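Local coordinates for protein phosphoglycerate kinase (Coxiella burnetii, PDB 4NG4) that catalyses the reversible transfer of a phosphoryl group between ATP and 3-phosphoglycerate in glycolysis, at residues I299-A311 and I326-A340. Numbering follows the deposited sequence.
Sequences IFDVGPNTSATYA and IGVFEIEAFSQGTRA. With MG (magnesium ion), chain D; ADP (adenosine-5'-diphosphate), chain E.
Asp301 pushes its carboxylate into a hollow formed by the start of helix 336-347 and the loop before it. Asp301 OD2 accepts a hydrogen bond from Gly337 N (2.8 Å) on its syn side, somewhat out of the carboxylate plane. Asp301 OD1 turns to the magnesium ion, 2.7 Å away. Two bare glycine backbones help line the hollow, with Gly327 CA and Gly337 CA packed against Asp301 OD1. Thr338 OG1 also binds the magnesium, at 2.4 Å, and the backbone O of Phe334 is the third protein ligand; the shared ion probably offsets the closeness of this O to Asp301 OD2. Next to the aspartate, Phe300 O accepts a hydrogen bond from Val328 N (2.9 Å). Phe300 CG lies anti to the carbonyl carbon (chi1 -56°), which lays the ring beside Phe334, both side chains pointing the same way. The Phe300 ring presents its edge to one face of Phe334, planes at 52°, with Phe300 CB over the same face; the opposite face carries Ala333 CB. Val328 CG2 fills the space beside Phe300 CB. On the helix side, the two methyls of Val302 straddle Ile326 CD1, and Val302 CG2 also rests on Gly337 CA (3.6 Å). The edge of Tyr310 approaches that same CD1, and Ser307 CB faces Ala340 CB more loosely. With Ile299 O weakly bonded to the adenine amino group and Glu330 gripping the ribose hydroxyls, the arrangement forms part of the nucleotide-binding site of phosphoglycerate kinase, while the protein holds this magnesium away from the phosphates, not touching the nucleotide.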
# COMPACT_ATOMS: atom_id res chain seq x y z
N ILE A 299 -8.10 22.13 -14.78
CA ILE A 299 -6.68 21.85 -14.58
C ILE A 299 -6.42 20.35 -14.65
O ILE A 299 -6.97 19.59 -13.86
CB ILE A 299 -6.20 22.38 -13.23
CG1 ILE A 299 -6.38 23.92 -13.18
CG2 ILE A 299 -4.74 22.00 -13.00
CD1 ILE A 299 -6.07 24.54 -11.81
N PHE A 300 -5.56 19.94 -15.58
CA PHE A 300 -5.19 18.53 -15.74
C PHE A 300 -3.72 18.21 -15.42
O PHE A 300 -3.31 17.05 -15.40
CB PHE A 300 -5.48 18.09 -17.17
CG PHE A 300 -6.91 18.29 -17.60
CD1 PHE A 300 -7.95 17.84 -16.82
CD2 PHE A 300 -7.21 18.92 -18.79
CE1 PHE A 300 -9.26 18.00 -17.22
CE2 PHE A 300 -8.51 19.08 -19.20
CZ PHE A 300 -9.54 18.62 -18.41
N ASP A 301 -2.91 19.23 -15.18
CA ASP A 301 -1.50 19.02 -14.88
C ASP A 301 -0.91 20.28 -14.29
O ASP A 301 -1.48 21.36 -14.44
CB ASP A 301 -0.70 18.63 -16.15
CG ASP A 301 0.47 17.68 -15.86
OD1 ASP A 301 0.67 17.24 -14.69
OD2 ASP A 301 1.23 17.37 -16.82
N VAL A 302 0.22 20.14 -13.62
CA VAL A 302 1.02 21.28 -13.20
C VAL A 302 1.77 21.81 -14.40
O VAL A 302 1.91 21.14 -15.42
CB VAL A 302 2.08 20.89 -12.15
CG1 VAL A 302 1.41 20.35 -10.88
CG2 VAL A 302 3.06 19.87 -12.75
N GLY A 303 2.28 23.02 -14.26
CA GLY A 303 3.11 23.66 -15.28
C GLY A 303 4.59 23.53 -14.98
O GLY A 303 4.97 22.92 -13.98
N PRO A 304 5.44 24.12 -15.84
CA PRO A 304 6.88 23.99 -15.68
C PRO A 304 7.42 24.65 -14.40
O PRO A 304 8.28 24.07 -13.73
CB PRO A 304 7.42 24.67 -16.94
CG PRO A 304 6.38 25.63 -17.33
CD PRO A 304 5.09 24.97 -17.00
N ASN A 305 6.91 25.84 -14.05
CA ASN A 305 7.34 26.56 -12.83
C ASN A 305 7.06 25.76 -11.59
O ASN A 305 7.91 25.66 -10.70
CB ASN A 305 6.64 27.92 -12.69
CG ASN A 305 7.33 28.83 -11.68
OD1 ASN A 305 6.97 28.88 -10.51
ND2 ASN A 305 8.33 29.56 -12.14
N THR A 306 5.87 25.18 -11.53
CA THR A 306 5.48 24.31 -10.44
C THR A 306 6.36 23.07 -10.39
O THR A 306 7.01 22.82 -9.38
CB THR A 306 4.00 23.88 -10.53
OG1 THR A 306 3.15 25.03 -10.66
CG2 THR A 306 3.60 23.08 -9.28
N SER A 307 6.44 22.32 -11.48
CA SER A 307 7.21 21.07 -11.43
C SER A 307 8.72 21.29 -11.35
O SER A 307 9.47 20.33 -11.26
CB SER A 307 6.82 20.08 -12.55
OG SER A 307 6.85 20.67 -13.82
N ALA A 308 9.17 22.54 -11.38
CA ALA A 308 10.56 22.88 -11.07
C ALA A 308 10.72 23.11 -9.56
O ALA A 308 11.72 22.69 -8.95
CB ALA A 308 10.97 24.11 -11.84
N THR A 309 9.73 23.76 -8.96
CA THR A 309 9.63 23.83 -7.51
C THR A 309 9.65 22.41 -6.91
O THR A 309 10.44 22.13 -5.99
CB THR A 309 8.37 24.58 -7.08
OG1 THR A 309 8.57 25.98 -7.33
CG2 THR A 309 8.05 24.34 -5.60
N TYR A 310 8.81 21.52 -7.43
CA TYR A 310 8.83 20.14 -6.95
C TYR A 310 10.20 19.50 -7.19
O TYR A 310 10.74 18.81 -6.32
CB TYR A 310 7.76 19.28 -7.63
CG TYR A 310 6.32 19.73 -7.46
CD1 TYR A 310 5.95 20.71 -6.53
CD2 TYR A 310 5.31 19.15 -8.22
CE1 TYR A 310 4.61 21.12 -6.40
CE2 TYR A 310 3.98 19.54 -8.07
CZ TYR A 310 3.64 20.51 -7.17
OH TYR A 310 2.33 20.87 -7.04
N ALA A 311 10.77 19.72 -8.37
CA ALA A 311 12.05 19.14 -8.73
C ALA A 311 13.17 19.57 -7.76
O ALA A 311 14.10 18.79 -7.50
CB ALA A 311 12.41 19.51 -10.17
N ILE A 326 0.20 13.56 -9.99
CA ILE A 326 -0.10 14.99 -9.82
C ILE A 326 -0.69 15.63 -11.09
O ILE A 326 -0.93 16.85 -11.13
CB ILE A 326 1.13 15.78 -9.33
CG1 ILE A 326 2.30 15.64 -10.30
CG2 ILE A 326 1.54 15.32 -7.93
CD1 ILE A 326 2.49 16.81 -11.20
N GLY A 327 -0.94 14.80 -12.10
CA GLY A 327 -1.79 15.18 -13.22
C GLY A 327 -2.45 13.98 -13.86
O GLY A 327 -2.23 12.83 -13.46
N VAL A 328 -3.27 14.23 -14.87
CA VAL A 328 -3.96 13.17 -15.56
C VAL A 328 -2.96 12.48 -16.48
O VAL A 328 -3.07 12.54 -17.71
CB VAL A 328 -5.16 13.70 -16.37
CG1 VAL A 328 -6.01 12.54 -16.91
CG2 VAL A 328 -6.00 14.66 -15.51
N PHE A 329 -2.01 11.79 -15.86
CA PHE A 329 -0.89 11.16 -16.58
C PHE A 329 -1.30 10.16 -17.66
O PHE A 329 -0.51 9.88 -18.55
CB PHE A 329 0.02 10.44 -15.59
CG PHE A 329 -0.52 9.09 -15.15
CD1 PHE A 329 -1.46 8.99 -14.13
CD2 PHE A 329 -0.11 7.91 -15.79
CE1 PHE A 329 -1.96 7.76 -13.75
CE2 PHE A 329 -0.61 6.68 -15.39
CZ PHE A 329 -1.54 6.60 -14.38
N GLU A 330 -2.50 9.58 -17.55
CA GLU A 330 -2.95 8.52 -18.48
C GLU A 330 -3.06 9.02 -19.90
O GLU A 330 -2.72 8.32 -20.84
CB GLU A 330 -4.29 7.92 -18.05
CG GLU A 330 -4.31 7.30 -16.62
CD GLU A 330 -4.80 8.28 -15.53
OE1 GLU A 330 -4.89 9.51 -15.79
OE2 GLU A 330 -5.10 7.82 -14.41
N ILE A 331 -3.56 10.25 -20.06
CA ILE A 331 -3.55 10.92 -21.35
C ILE A 331 -2.23 11.68 -21.46
O ILE A 331 -1.71 12.16 -20.45
CB ILE A 331 -4.80 11.83 -21.55
CG1 ILE A 331 -4.94 12.26 -23.01
CG2 ILE A 331 -4.74 13.02 -20.65
CD1 ILE A 331 -5.30 11.09 -23.94
N GLU A 332 -1.69 11.76 -22.67
CA GLU A 332 -0.27 12.07 -22.89
C GLU A 332 0.09 13.55 -22.79
O GLU A 332 1.20 13.88 -22.40
CB GLU A 332 0.20 11.54 -24.26
CG GLU A 332 -0.01 10.03 -24.45
CD GLU A 332 -1.41 9.63 -25.01
OE1 GLU A 332 -2.35 10.47 -25.04
OE2 GLU A 332 -1.56 8.45 -25.43
N ALA A 333 -0.84 14.43 -23.15
CA ALA A 333 -0.60 15.87 -23.01
C ALA A 333 -0.50 16.27 -21.52
O ALA A 333 0.22 17.20 -21.15
CB ALA A 333 -1.71 16.64 -23.70
N PHE A 334 -1.21 15.53 -20.68
CA PHE A 334 -1.38 15.91 -19.30
C PHE A 334 -0.47 15.08 -18.36
O PHE A 334 -0.73 15.00 -17.15
CB PHE A 334 -2.86 15.82 -18.96
CG PHE A 334 -3.73 16.65 -19.88
CD1 PHE A 334 -3.44 17.99 -20.12
CD2 PHE A 334 -4.83 16.11 -20.52
CE1 PHE A 334 -4.22 18.77 -20.96
CE2 PHE A 334 -5.61 16.88 -21.37
CZ PHE A 334 -5.30 18.21 -21.58
N SER A 335 0.62 14.55 -18.92
CA SER A 335 1.52 13.63 -18.22
C SER A 335 2.89 14.23 -17.87
O SER A 335 3.64 13.65 -17.05
CB SER A 335 1.74 12.39 -19.07
OG SER A 335 2.62 12.68 -20.14
N GLN A 336 3.23 15.37 -18.47
CA GLN A 336 4.57 15.94 -18.32
C GLN A 336 4.86 16.21 -16.84
O GLN A 336 5.96 15.93 -16.37
CB GLN A 336 4.77 17.20 -19.20
CG GLN A 336 6.25 17.50 -19.63
CD GLN A 336 6.40 18.12 -21.06
OE1 GLN A 336 5.46 18.10 -21.87
NE2 GLN A 336 7.60 18.64 -21.36
N GLY A 337 3.87 16.69 -16.11
CA GLY A 337 4.04 16.96 -14.67
C GLY A 337 4.42 15.75 -13.82
O GLY A 337 5.32 15.83 -12.97
N THR A 338 3.75 14.63 -14.06
CA THR A 338 3.90 13.44 -13.24
C THR A 338 5.18 12.70 -13.61
O THR A 338 5.85 12.18 -12.74
CB THR A 338 2.68 12.53 -13.34
OG1 THR A 338 1.52 13.30 -12.99
CG2 THR A 338 2.79 11.32 -12.42
N ARG A 339 5.53 12.67 -14.89
CA ARG A 339 6.84 12.14 -15.30
C ARG A 339 7.98 12.95 -14.67
O ARG A 339 8.83 12.41 -13.98
CB ARG A 339 6.98 12.16 -16.82
CG ARG A 339 8.14 11.29 -17.34
CD ARG A 339 8.55 11.71 -18.75
NE ARG A 339 7.38 12.16 -19.51
CZ ARG A 339 6.58 11.38 -20.23
NH1 ARG A 339 6.82 10.07 -20.34
NH2 ARG A 339 5.54 11.91 -20.86
N ALA A 340 7.96 14.26 -14.91
CA ALA A 340 8.95 15.17 -14.35
C ALA A 340 9.19 14.83 -12.90
O ALA A 340 10.33 14.70 -12.48
CB ALA A 340 8.47 16.60 -14.47
MG MG D . 0.85 14.51 -14.91
PB ADP E . -3.19 6.43 -6.18
O1B ADP E . -1.94 6.40 -7.01
O2B ADP E . -4.19 5.35 -6.54
O3B ADP E . -2.95 6.60 -4.70
PA ADP E . -5.35 8.33 -6.19
O1A ADP E . -6.24 7.13 -5.97
O2A ADP E . -5.22 9.32 -5.06
O3A ADP E . -3.86 7.85 -6.61
O5' ADP E . -5.93 9.09 -7.50
C5' ADP E . -5.20 9.18 -8.73
C4' ADP E . -6.15 9.23 -9.92
O4' ADP E . -6.82 10.50 -9.95
C3' ADP E . -5.42 9.04 -11.25
O3' ADP E . -5.92 7.90 -11.95
C2' ADP E . -5.63 10.35 -12.01
O2' ADP E . -5.99 10.15 -13.38
C1' ADP E . -6.73 11.09 -11.25
N9 ADP E . -6.46 12.56 -11.20
C8 ADP E . -5.38 13.17 -10.64
N7 ADP E . -5.47 14.52 -10.79
C5 ADP E . -6.61 14.80 -11.46
C6 ADP E . -7.31 16.01 -11.94
N6 ADP E . -6.80 17.26 -11.75
N1 ADP E . -8.50 15.84 -12.58
C2 ADP E . -9.05 14.62 -12.80
N3 ADP E . -8.46 13.48 -12.39
C4 ADP E . -7.27 13.50 -11.73